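PDB 3VPB: glutamate--LysW ligase ArgX from Sulfolobus tokodaii, which probably catalyses the ATP-dependent attachment of glutamate, through its amino group, to the gamma-carboxyl of the C-terminal glutamate of the carrier protein LysW in arginine biosynthesis. Local coordinates for residues Y117-D126 against V137-G146; E185-N193 against T208-K219. All coordinates share one frame; numbering follows the deposited sequence.

Both contacts belong to the ATP-grasp part of the enzyme, and contact 1 comes first in the sequence. Each pairs antiparallel strands, but in different sheets: contact 1 lies in the four-stranded sheet and contact 2 at the edge of the five-stranded one. They are about 29 Å apart between centres and about 10 Å between nearest atoms, so they do not meet. The nucleotide lies between them: Ile125 and Val137 of contact 1 pack on ADP, while the Arg192 side chain of contact 2 comes within about 4 Å of both ADP and a bound magnesium ion. Contact 2 also holds the substrate glutamate, through Tyr190 and Arg192.

Contact 1: Y117-D126 against V137-G146; sequences YEQRGFPLID and VSLIRDVFEG. With ADP (adenosine-5'-diphosphate), chain L.
Leu124 and Ile140 form the pair of a beta hairpin farthest from its connecting loop, in the ATP-grasp domain, joined by Ile140 N to Leu124 O at 2.7 Å and by the return bond from Leu124 N. A second hydrogen-bonded pair, Asp126 with Ser138, continues the ladder. The packing is tightest around Ile140: with CG1 beside its own backbone N (chi1 -57°) and the chain extended beyond, CD1 lies 3.2 Å from Tyr117 OH and 3.4 Å from Asp126 CB. Its other branch, CG2, meets Phe122 CE1 at 3.7 Å, so the two branches touch different aromatic rings. Gly146, lacking a side chain, lets Tyr117 CE1 come within 3.4 Å of its CA. The tyrosine hydroxyl donates to Asp126 OD2 at 2.6 Å on the anti lone pair; His164 also bonds this oxygen, and Arg153 forms a salt bridge with OD1.

The end away from the hairpin loop is more exposed. Phe122, partly exposed, lays one face over Asp142 C, and exposed Pro123, after a cis peptide, touches Arg141 CG through CB at 3.9 Å. Arg141 grips Glu145 side-on through NE and NH2, while its NH1 forms a salt bridge to Asp142 of a second subunit.

On the opposite face of the hairpin from Ile140, Ile125 CG1 packs 3.7 Å from ADP C6, and Val137 CG1 approaches the ribose. Apolar branched residues suit the flat adenine, whereas the buried carboxylate of Asp126 has several polar partners, which would probably stabilise its negative charge.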
loop_
_atom_site.group_PDB
_atom_site.type_symbol
_atom_site.label_atom_id
_atom_site.label_comp_id
_atom_site.label_asym_id
_atom_site.label_seq_id
_atom_site.Cartn_x
_atom_site.Cartn_y
_atom_site.Cartn_z
ATOM N N TYR B 117 -5.424 12.811 21.308
ATOM C CA TYR B 117 -5.480 11.906 22.469
ATOM C C TYR B 117 -5.212 12.679 23.743
ATOM O O TYR B 117 -5.929 12.519 24.749
ATOM C CB TYR B 117 -4.427 10.769 22.367
ATOM C CG TYR B 117 -4.527 9.841 21.160
ATOM C CD1 TYR B 117 -3.451 8.987 20.837
ATOM C CD2 TYR B 117 -5.665 9.800 20.348
ATOM C CE1 TYR B 117 -3.520 8.129 19.740
ATOM C CE2 TYR B 117 -5.735 8.961 19.229
ATOM C CZ TYR B 117 -4.653 8.114 18.943
ATOM O OH TYR B 117 -4.673 7.263 17.863
ATOM N N GLU B 118 -4.169 13.506 23.697
ATOM C CA GLU B 118 -3.779 14.358 24.828
ATOM C C GLU B 118 -4.866 15.364 25.238
ATOM O O GLU B 118 -5.017 15.650 26.434
ATOM C CB GLU B 118 -2.447 15.064 24.546
ATOM C CG GLU B 118 -1.262 14.100 24.541
ATOM C CD GLU B 118 0.022 14.700 23.994
ATOM O OE1 GLU B 118 -0.030 15.783 23.346
ATOM O OE2 GLU B 118 1.097 14.076 24.228
ATOM N N GLN B 119 -5.621 15.881 24.271
ATOM C CA GLN B 119 -6.683 16.866 24.548
ATOM C C GLN B 119 -7.903 16.230 25.179
ATOM O O GLN B 119 -8.545 16.844 26.031
ATOM C CB GLN B 119 -7.115 17.604 23.272
ATOM C CG GLN B 119 -6.141 18.700 22.854
ATOM C CD GLN B 119 -6.487 19.360 21.527
ATOM O OE1 GLN B 119 -5.618 19.949 20.874
ATOM N NE2 GLN B 119 -7.750 19.279 21.129
ATOM N N ARG B 120 -8.203 15.008 24.741
ATOM C CA ARG B 120 -9.400 14.248 25.113
ATOM C C ARG B 120 -9.200 13.360 26.337
ATOM O O ARG B 120 -10.120 13.148 27.122
ATOM C CB ARG B 120 -9.733 13.286 23.989
ATOM C CG ARG B 120 -10.612 13.777 22.931
ATOM C CD ARG B 120 -11.450 12.588 22.485
ATOM N NE ARG B 120 -12.560 12.452 23.414
ATOM C CZ ARG B 120 -13.693 13.128 23.300
ATOM N NH1 ARG B 120 -13.886 13.946 22.261
ATOM N NH2 ARG B 120 -14.632 12.961 24.213
ATOM N N GLY B 121 -8.016 12.785 26.447
ATOM C CA GLY B 121 -7.748 11.748 27.439
ATOM C C GLY B 121 -8.410 10.424 27.098
ATOM O O GLY B 121 -9.165 10.315 26.134
ATOM N N PHE B 122 -8.137 9.410 27.913
ATOM C CA PHE B 122 -8.593 8.045 27.628
ATOM C C PHE B 122 -9.804 7.630 28.497
ATOM O O PHE B 122 -10.004 8.196 29.574
ATOM C CB PHE B 122 -7.392 7.108 27.785
ATOM C CG PHE B 122 -6.217 7.526 26.950
ATOM C CD1 PHE B 122 -6.267 7.436 25.555
ATOM C CD2 PHE B 122 -5.089 8.073 27.545
ATOM C CE1 PHE B 122 -5.192 7.850 24.773
ATOM C CE2 PHE B 122 -4.014 8.487 26.770
ATOM C CZ PHE B 122 -4.060 8.359 25.381
ATOM N N PRO B 123 -10.617 6.651 28.037
ATOM C CA PRO B 123 -10.462 5.909 26.776
ATOM C C PRO B 123 -11.125 6.671 25.654
ATOM O O PRO B 123 -11.973 7.554 25.905
ATOM C CB PRO B 123 -11.248 4.620 27.033
ATOM C CG PRO B 123 -12.370 5.089 27.930
ATOM C CD PRO B 123 -11.669 6.045 28.878
ATOM N N LEU B 124 -10.770 6.306 24.433
ATOM C CA LEU B 124 -11.376 6.909 23.250
ATOM C C LEU B 124 -11.464 5.879 22.135
ATOM O O LEU B 124 -10.815 4.825 22.171
ATOM C CB LEU B 124 -10.567 8.137 22.785
ATOM C CG LEU B 124 -9.082 8.025 22.531
ATOM C CD1 LEU B 124 -8.838 7.579 21.079
ATOM C CD2 LEU B 124 -8.452 9.421 22.803
ATOM N N ILE B 125 -12.267 6.197 21.125
ATOM C CA ILE B 125 -12.289 5.433 19.874
ATOM C C ILE B 125 -11.572 6.235 18.788
ATOM O O ILE B 125 -11.753 7.412 18.674
ATOM C CB ILE B 125 -13.758 5.118 19.462
ATOM C CG1 ILE B 125 -14.332 4.081 20.431
ATOM C CG2 ILE B 125 -13.909 4.713 17.951
ATOM C CD1 ILE B 125 -14.053 2.594 20.064
ATOM N N ASP B 126 -10.702 5.582 18.032
ATOM C CA ASP B 126 -10.046 6.225 16.884
ATOM C C ASP B 126 -10.376 5.355 15.670
ATOM O O ASP B 126 -10.030 4.180 15.615
ATOM C CB ASP B 126 -8.533 6.305 17.117
ATOM C CG ASP B 126 -7.784 6.984 15.976
ATOM O OD1 ASP B 126 -8.297 6.985 14.832
ATOM O OD2 ASP B 126 -6.635 7.455 16.199
ATOM N N VAL B 137 -11.486 0.178 13.457
ATOM C CA VAL B 137 -12.136 0.938 14.543
ATOM C C VAL B 137 -11.423 0.492 15.816
ATOM O O VAL B 137 -11.521 -0.671 16.221
ATOM C CB VAL B 137 -13.647 0.664 14.650
ATOM C CG1 VAL B 137 -14.277 1.423 15.851
ATOM C CG2 VAL B 137 -14.368 1.052 13.336
ATOM N N SER B 138 -10.708 1.408 16.441
ATOM C CA SER B 138 -9.761 1.027 17.487
ATOM C C SER B 138 -10.151 1.656 18.805
ATOM O O SER B 138 -10.468 2.848 18.859
ATOM C CB SER B 138 -8.378 1.507 17.126
ATOM O OG SER B 138 -7.920 0.860 15.975
ATOM N N LEU B 139 -10.131 0.836 19.846
ATOM C CA LEU B 139 -10.359 1.284 21.217
ATOM C C LEU B 139 -8.993 1.665 21.789
ATOM O O LEU B 139 -8.057 0.824 21.797
ATOM C CB LEU B 139 -11.074 0.161 22.030
ATOM C CG LEU B 139 -11.553 0.428 23.473
ATOM C CD1 LEU B 139 -12.399 1.699 23.562
ATOM C CD2 LEU B 139 -12.299 -0.766 24.097
ATOM N N ILE B 140 -8.847 2.918 22.216
ATOM C CA ILE B 140 -7.576 3.427 22.731
ATOM C C ILE B 140 -7.711 3.824 24.197
ATOM O O ILE B 140 -8.442 4.758 24.558
ATOM C CB ILE B 140 -7.003 4.570 21.887
ATOM C CG1 ILE B 140 -6.821 4.086 20.422
ATOM C CG2 ILE B 140 -5.641 5.048 22.458
ATOM C CD1 ILE B 140 -6.407 5.132 19.482
ATOM N N ARG B 141 -6.996 3.098 25.035
ATOM C CA ARG B 141 -7.245 3.188 26.480
ATOM C C ARG B 141 -6.061 3.745 27.247
ATOM O O ARG B 141 -6.180 4.037 28.427
ATOM C CB ARG B 141 -7.695 1.834 27.012
ATOM C CG ARG B 141 -9.043 1.431 26.425
ATOM C CD ARG B 141 -9.220 -0.019 26.448
ATOM N NE ARG B 141 -8.277 -0.741 25.587
ATOM C CZ ARG B 141 -8.234 -2.066 25.539
ATOM N NH1 ARG B 141 -9.079 -2.773 26.299
ATOM N NH2 ARG B 141 -7.359 -2.684 24.754
ATOM N N ASP B 142 -4.925 3.903 26.569
ATOM C CA ASP B 142 -3.732 4.507 27.162
ATOM C C ASP B 142 -2.772 4.982 26.072
ATOM O O ASP B 142 -3.017 4.723 24.890
ATOM C CB ASP B 142 -3.041 3.575 28.177
ATOM C CG ASP B 142 -2.467 2.302 27.554
ATOM O OD1 ASP B 142 -1.920 2.321 26.445
ATOM O OD2 ASP B 142 -2.548 1.251 28.221
ATOM N N VAL B 143 -1.694 5.661 26.471
ATOM C CA VAL B 143 -0.768 6.266 25.507
ATOM C C VAL B 143 0.036 5.237 24.702
ATOM O O VAL B 143 0.439 5.518 23.577
ATOM C CB VAL B 143 0.237 7.241 26.166
ATOM C CG1 VAL B 143 0.677 8.282 25.150
ATOM C CG2 VAL B 143 -0.361 7.908 27.389
ATOM N N PHE B 144 0.293 4.067 25.300
ATOM C CA PHE B 144 1.038 3.004 24.604
ATOM C C PHE B 144 0.245 2.492 23.402
ATOM O O PHE B 144 0.778 2.367 22.285
ATOM C CB PHE B 144 1.326 1.817 25.526
ATOM C CG PHE B 144 2.414 2.061 26.560
ATOM C CD1 PHE B 144 2.992 3.312 26.739
ATOM C CD2 PHE B 144 2.842 1.010 27.355
ATOM C CE1 PHE B 144 3.981 3.510 27.722
ATOM C CE2 PHE B 144 3.845 1.191 28.319
ATOM C CZ PHE B 144 4.410 2.431 28.496
ATOM N N GLU B 145 -1.023 2.154 23.652
ATOM C CA GLU B 145 -1.945 1.723 22.605
ATOM C C GLU B 145 -2.100 2.837 21.577
ATOM O O GLU B 145 -2.091 2.562 20.381
ATOM C CB GLU B 145 -3.310 1.411 23.215
ATOM C CG GLU B 145 -4.320 0.723 22.316
ATOM C CD GLU B 145 -5.405 0.002 23.145
ATOM O OE1 GLU B 145 -5.782 0.476 24.252
ATOM O OE2 GLU B 145 -5.883 -1.049 22.680
ATOM N N GLY B 146 -2.254 4.078 22.053
ATOM C CA GLY B 146 -2.386 5.244 21.159
ATOM C C GLY B 146 -1.201 5.369 20.207
ATOM O O GLY B 146 -1.378 5.509 19.009
HETATM P PB ADP L . -18.193 0.726 10.557
HETATM O O1B ADP L . -18.563 1.563 9.390
HETATM O O2B ADP L . -19.277 -0.199 11.085
HETATM O O3B ADP L . -16.866 0.029 10.463
HETATM P PA ADP L . -18.743 2.135 13.039
HETATM O O1A ADP L . -18.346 3.567 13.383
HETATM O O2A ADP L . -20.182 1.701 12.868
HETATM O O3A ADP L . -17.881 1.794 11.725
HETATM O "O5'" ADP L . -18.062 1.220 14.171
HETATM C "C5'" ADP L . -18.215 -0.197 14.243
HETATM C "C4'" ADP L . -18.582 -0.601 15.658
HETATM O "O4'" ADP L . -17.616 -0.052 16.561
HETATM C "C3'" ADP L . -19.924 0.011 16.069
HETATM O "O3'" ADP L . -21.009 -0.867 15.747
HETATM C "C2'" ADP L . -19.773 0.170 17.563
HETATM O "O2'" ADP L . -20.035 -1.073 18.228
HETATM C "C1'" ADP L . -18.302 0.462 17.708
HETATM N N9 ADP L . -18.064 1.916 17.778
HETATM C C8 ADP L . -17.662 2.742 16.779
HETATM N N7 ADP L . -17.511 3.980 17.271
HETATM C C5 ADP L . -17.808 3.944 18.585
HETATM C C6 ADP L . -17.879 4.912 19.687
HETATM N N6 ADP L . -17.545 6.198 19.470
HETATM N N1 ADP L . -18.199 4.454 20.934
HETATM C C2 ADP L . -18.511 3.175 21.172
HETATM N N3 ADP L . -18.498 2.245 20.183
HETATM C C4 ADP L . -18.168 2.589 18.909
#

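Contact 2: E185-N193 against T208-K219; sequences ELLGCYARN and TPSNIEVDEKLK. With GLU (glutamic acid), chain M; SO4 (sulfate ion), chain P.
Thr208 O is gripped twice by Asn193, whose backbone N and ND2 reach it from opposite faces of the carbonyl plane, the first at 2.8 Å. This double hold lies on an antiparallel strand pair in the ATP-grasp domain, where 208-211 forms the edge of the five-stranded sheet. Asparagine suits the place because its amide has a second N-H to give: ND2 also donates to Ser210 OG at 2.8 Å, nearly in the amide plane. With CG placed beside the backbone N (chi1 -63°), the amide lies across the neighbouring strand. Ala191 and Ser210 form the next hydrogen-bonded pair, and the small Ala191 CB fits 3.6 Å from Ile212 CG2.

Farther along, water takes over from direct backbone pairing: one molecule donates to Cys189 O and accepts from Ile212 N. Apolar groups then close the gap toward helix 216-229. Cys189 CB meets Ile212 CD1 and Val214 CG2, its SG approaches Leu218 CD2, and Leu186 CD2 reaches Val214 CG1. The disulfide to Cys179 ties Cys189 to the adjacent strand, while Asp215 caps the helix by accepting from Leu218 N.

The other face of the strand pair serves the substrate. Pro209 CB rests 3.4 Å from Tyr190 CE2, the two side chains running side by side, and Ser210 O lies in the ring plane at its edge. The hydroxyl of Tyr190 donates to glutamate OE2 at 2.7 Å. Arg192 NH1 is engaged by Asp176 and Asp237, while NH2 donates to glutamate O at 2.9 Å and weakly to O3 of a sulfate, probably from the crystallisation liquor, at 3.4 Å.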
loop_
_atom_site.group_PDB
_atom_site.type_symbol
_atom_site.label_atom_id
_atom_site.label_comp_id
_atom_site.label_asym_id
_atom_site.label_seq_id
_atom_site.Cartn_x
_atom_site.Cartn_y
_atom_site.Cartn_z
ATOM N N GLU B 185 -38.254 7.397 5.061
ATOM C CA GLU B 185 -39.177 6.932 6.098
ATOM C C GLU B 185 -38.569 5.738 6.785
ATOM O O GLU B 185 -37.980 4.883 6.136
ATOM C CB GLU B 185 -40.522 6.521 5.511
ATOM C CG GLU B 185 -41.259 7.672 4.825
ATOM C CD GLU B 185 -42.756 7.463 4.765
ATOM O OE1 GLU B 185 -43.485 8.441 5.047
ATOM O OE2 GLU B 185 -43.213 6.341 4.430
ATOM N N LEU B 186 -38.746 5.667 8.098
ATOM C CA LEU B 186 -38.220 4.540 8.864
ATOM C C LEU B 186 -38.854 3.200 8.475
ATOM O O LEU B 186 -40.087 3.056 8.473
ATOM C CB LEU B 186 -38.403 4.793 10.373
ATOM C CG LEU B 186 -37.899 3.637 11.252
ATOM C CD1 LEU B 186 -36.366 3.479 11.186
ATOM C CD2 LEU B 186 -38.372 3.814 12.691
ATOM N N LEU B 187 -38.016 2.209 8.158
ATOM C CA LEU B 187 -38.503 0.862 7.892
ATOM C C LEU B 187 -38.523 0.024 9.179
ATOM O O LEU B 187 -39.481 -0.724 9.456
ATOM C CB LEU B 187 -37.647 0.177 6.809
ATOM C CG LEU B 187 -38.035 -1.242 6.404
ATOM C CD1 LEU B 187 -39.368 -1.249 5.605
ATOM C CD2 LEU B 187 -36.929 -1.931 5.625
ATOM N N GLY B 188 -37.468 0.155 9.982
ATOM C CA GLY B 188 -37.399 -0.604 11.216
ATOM C C GLY B 188 -36.020 -0.469 11.829
ATOM O O GLY B 188 -35.113 0.101 11.208
ATOM N N CYS B 189 -35.887 -1.011 13.041
ATOM C CA CYS B 189 -34.638 -0.969 13.810
ATOM C C CYS B 189 -34.464 -2.274 14.539
ATOM O O CYS B 189 -35.438 -2.980 14.848
ATOM C CB CYS B 189 -34.648 0.163 14.856
ATOM S SG CYS B 189 -34.794 1.848 14.269
ATOM N N TYR B 190 -33.219 -2.609 14.842
ATOM C CA TYR B 190 -32.969 -3.735 15.700
ATOM C C TYR B 190 -31.659 -3.489 16.457
ATOM O O TYR B 190 -30.947 -2.503 16.185
ATOM C CB TYR B 190 -32.988 -5.061 14.923
ATOM C CG TYR B 190 -31.739 -5.341 14.149
ATOM C CD1 TYR B 190 -31.503 -4.711 12.940
ATOM C CD2 TYR B 190 -30.784 -6.239 14.636
ATOM C CE1 TYR B 190 -30.351 -4.963 12.223
ATOM C CE2 TYR B 190 -29.655 -6.498 13.935
ATOM C CZ TYR B 190 -29.443 -5.851 12.725
ATOM O OH TYR B 190 -28.297 -6.088 12.028
ATOM N N ALA B 191 -31.358 -4.368 17.408
ATOM C CA ALA B 191 -30.138 -4.279 18.189
ATOM C C ALA B 191 -29.112 -5.290 17.698
ATOM O O ALA B 191 -29.445 -6.450 17.495
ATOM C CB ALA B 191 -30.451 -4.558 19.668
ATOM N N ARG B 192 -27.869 -4.847 17.532
ATOM C CA ARG B 192 -26.741 -5.755 17.263
ATOM C C ARG B 192 -25.986 -5.914 18.568
ATOM O O ARG B 192 -25.355 -4.946 19.039
ATOM C CB ARG B 192 -25.814 -5.146 16.213
ATOM C CG ARG B 192 -26.420 -5.038 14.835
ATOM C CD ARG B 192 -25.456 -4.408 13.849
ATOM N NE ARG B 192 -25.208 -3.004 14.177
ATOM C CZ ARG B 192 -24.597 -2.134 13.367
ATOM N NH1 ARG B 192 -24.428 -0.875 13.759
ATOM N NH2 ARG B 192 -24.159 -2.513 12.164
ATOM N N ASN B 193 -26.051 -7.113 19.153
ATOM C CA ASN B 193 -25.445 -7.363 20.469
ATOM C C ASN B 193 -24.018 -7.811 20.333
ATOM O O ASN B 193 -23.725 -8.734 19.582
ATOM C CB ASN B 193 -26.272 -8.383 21.254
ATOM C CG ASN B 193 -27.669 -7.868 21.541
ATOM O OD1 ASN B 193 -27.866 -7.090 22.474
ATOM N ND2 ASN B 193 -28.638 -8.255 20.702
ATOM N N THR B 208 -24.802 -10.327 17.333
ATOM C CA THR B 208 -26.015 -11.123 17.228
ATOM C C THR B 208 -27.263 -10.223 17.237
ATOM O O THR B 208 -27.409 -9.359 18.108
ATOM C CB THR B 208 -26.095 -12.175 18.346
ATOM O OG1 THR B 208 -26.102 -11.516 19.606
ATOM C CG2 THR B 208 -24.903 -13.113 18.298
ATOM N N PRO B 209 -28.160 -10.411 16.255
ATOM C CA PRO B 209 -29.357 -9.558 16.151
ATOM C C PRO B 209 -30.443 -9.875 17.178
ATOM O O PRO B 209 -30.681 -11.040 17.498
ATOM C CB PRO B 209 -29.859 -9.835 14.715
ATOM C CG PRO B 209 -28.708 -10.614 14.028
ATOM C CD PRO B 209 -28.076 -11.370 15.137
ATOM N N SER B 210 -31.082 -8.846 17.716
ATOM C CA SER B 210 -32.293 -9.033 18.512
ATOM C C SER B 210 -33.188 -7.825 18.316
ATOM O O SER B 210 -32.724 -6.748 17.936
ATOM C CB SER B 210 -31.985 -9.241 19.998
ATOM O OG SER B 210 -31.462 -8.070 20.587
ATOM N N ASN B 211 -34.479 -8.008 18.576
ATOM C CA ASN B 211 -35.431 -6.905 18.389
ATOM C C ASN B 211 -35.462 -5.894 19.539
ATOM O O ASN B 211 -35.029 -6.200 20.662
ATOM C CB ASN B 211 -36.835 -7.444 18.056
ATOM C CG ASN B 211 -37.451 -8.219 19.201
ATOM O OD1 ASN B 211 -36.799 -9.069 19.815
ATOM N ND2 ASN B 211 -38.723 -7.930 19.498
ATOM N N ILE B 212 -35.950 -4.681 19.253
ATOM C CA ILE B 212 -36.126 -3.630 20.268
ATOM C C ILE B 212 -37.469 -2.937 20.101
ATOM O O ILE B 212 -38.090 -3.006 19.049
ATOM C CB ILE B 212 -35.019 -2.514 20.212
ATOM C CG1 ILE B 212 -34.970 -1.848 18.832
ATOM C CG2 ILE B 212 -33.658 -3.090 20.595
ATOM C CD1 ILE B 212 -34.247 -0.467 18.786
ATOM N N GLU B 213 -37.898 -2.247 21.144
ATOM C CA GLU B 213 -39.015 -1.323 21.010
ATOM C C GLU B 213 -38.485 -0.031 20.410
ATOM O O GLU B 213 -37.476 0.512 20.874
ATOM C CB GLU B 213 -39.646 -1.044 22.365
ATOM C CG GLU B 213 -40.997 -0.326 22.251
ATOM C CD GLU B 213 -41.972 -0.719 23.352
ATOM O OE1 GLU B 213 -41.528 -1.298 24.366
ATOM O OE2 GLU B 213 -43.189 -0.455 23.198
ATOM N N VAL B 214 -39.155 0.452 19.373
ATOM C CA VAL B 214 -38.771 1.704 18.761
ATOM C C VAL B 214 -39.651 2.812 19.319
ATOM O O VAL B 214 -40.850 2.878 19.029
ATOM C CB VAL B 214 -38.873 1.660 17.222
ATOM C CG1 VAL B 214 -38.243 2.911 16.620
ATOM C CG2 VAL B 214 -38.220 0.391 16.672
ATOM N N ASP B 215 -39.058 3.674 20.135
ATOM C CA ASP B 215 -39.800 4.787 20.720
ATOM C C ASP B 215 -39.735 6.005 19.809
ATOM O O ASP B 215 -38.963 6.032 18.834
ATOM C CB ASP B 215 -39.281 5.120 22.134
ATOM C CG ASP B 215 -37.797 5.507 22.159
ATOM O OD1 ASP B 215 -37.346 6.328 21.327
ATOM O OD2 ASP B 215 -37.084 5.003 23.057
ATOM N N GLU B 216 -40.540 7.014 20.121
ATOM C CA GLU B 216 -40.623 8.185 19.270
ATOM C C GLU B 216 -39.298 8.912 19.058
ATOM O O GLU B 216 -39.008 9.300 17.930
ATOM C CB GLU B 216 -41.712 9.157 19.739
ATOM C CG GLU B 216 -43.028 8.948 19.008
ATOM C CD GLU B 216 -42.912 9.120 17.479
ATOM O OE1 GLU B 216 -42.121 9.975 17.006
ATOM O OE2 GLU B 216 -43.620 8.394 16.745
ATOM N N LYS B 217 -38.514 9.088 20.124
ATOM C CA LYS B 217 -37.250 9.822 20.041
ATOM C C LYS B 217 -36.308 9.127 19.058
ATOM O O LYS B 217 -35.593 9.784 18.334
ATOM C CB LYS B 217 -36.561 9.924 21.403
ATOM C CG LYS B 217 -37.379 10.612 22.505
ATOM C CD LYS B 217 -37.247 9.891 23.861
ATOM C CE LYS B 217 -38.087 8.595 23.910
ATOM N NZ LYS B 217 -39.434 8.705 23.215
ATOM N N LEU B 218 -36.314 7.797 19.060
ATOM C CA LEU B 218 -35.460 7.026 18.133
ATOM C C LEU B 218 -35.892 7.250 16.693
ATOM O O LEU B 218 -35.057 7.531 15.834
ATOM C CB LEU B 218 -35.501 5.538 18.456
ATOM C CG LEU B 218 -34.628 4.609 17.606
ATOM C CD1 LEU B 218 -33.175 5.106 17.509
ATOM C CD2 LEU B 218 -34.712 3.198 18.142
ATOM N N LYS B 219 -37.197 7.132 16.441
ATOM C CA LYS B 219 -37.732 7.318 15.097
ATOM C C LYS B 219 -37.387 8.712 14.575
ATOM O O LYS B 219 -36.948 8.849 13.442
ATOM C CB LYS B 219 -39.260 7.092 15.067
ATOM C CG LYS B 219 -39.946 7.571 13.769
ATOM C CD LYS B 219 -41.305 8.226 14.089
ATOM C CE LYS B 219 -41.658 9.418 13.166
ATOM N NZ LYS B 219 -40.848 10.696 13.260
HETATM N N GLU M . -22.836 -4.409 7.793
HETATM C CA GLU M . -23.782 -4.674 8.910
HETATM C C GLU M . -23.046 -5.354 10.044
HETATM O O GLU M . -23.458 -5.173 11.205
HETATM C CB GLU M . -24.948 -5.560 8.442
HETATM C CG GLU M . -26.071 -5.681 9.458
HETATM C CD GLU M . -27.228 -6.558 8.981
HETATM O OE1 GLU M . -26.972 -7.595 8.318
HETATM O OE2 GLU M . -28.395 -6.194 9.296
HETATM O OXT GLU M . -22.066 -6.103 9.828
HETATM S S SO4 P . -21.465 -1.371 8.907
HETATM O O1 SO4 P . -20.506 -0.489 8.231
HETATM O O2 SO4 P . -20.882 -2.696 8.996
HETATM O O3 SO4 P . -21.891 -0.892 10.243
HETATM O O4 SO4 P . -22.640 -1.516 8.049
HETATM O O HOH W 1 -36.542 -4.780 16.405
#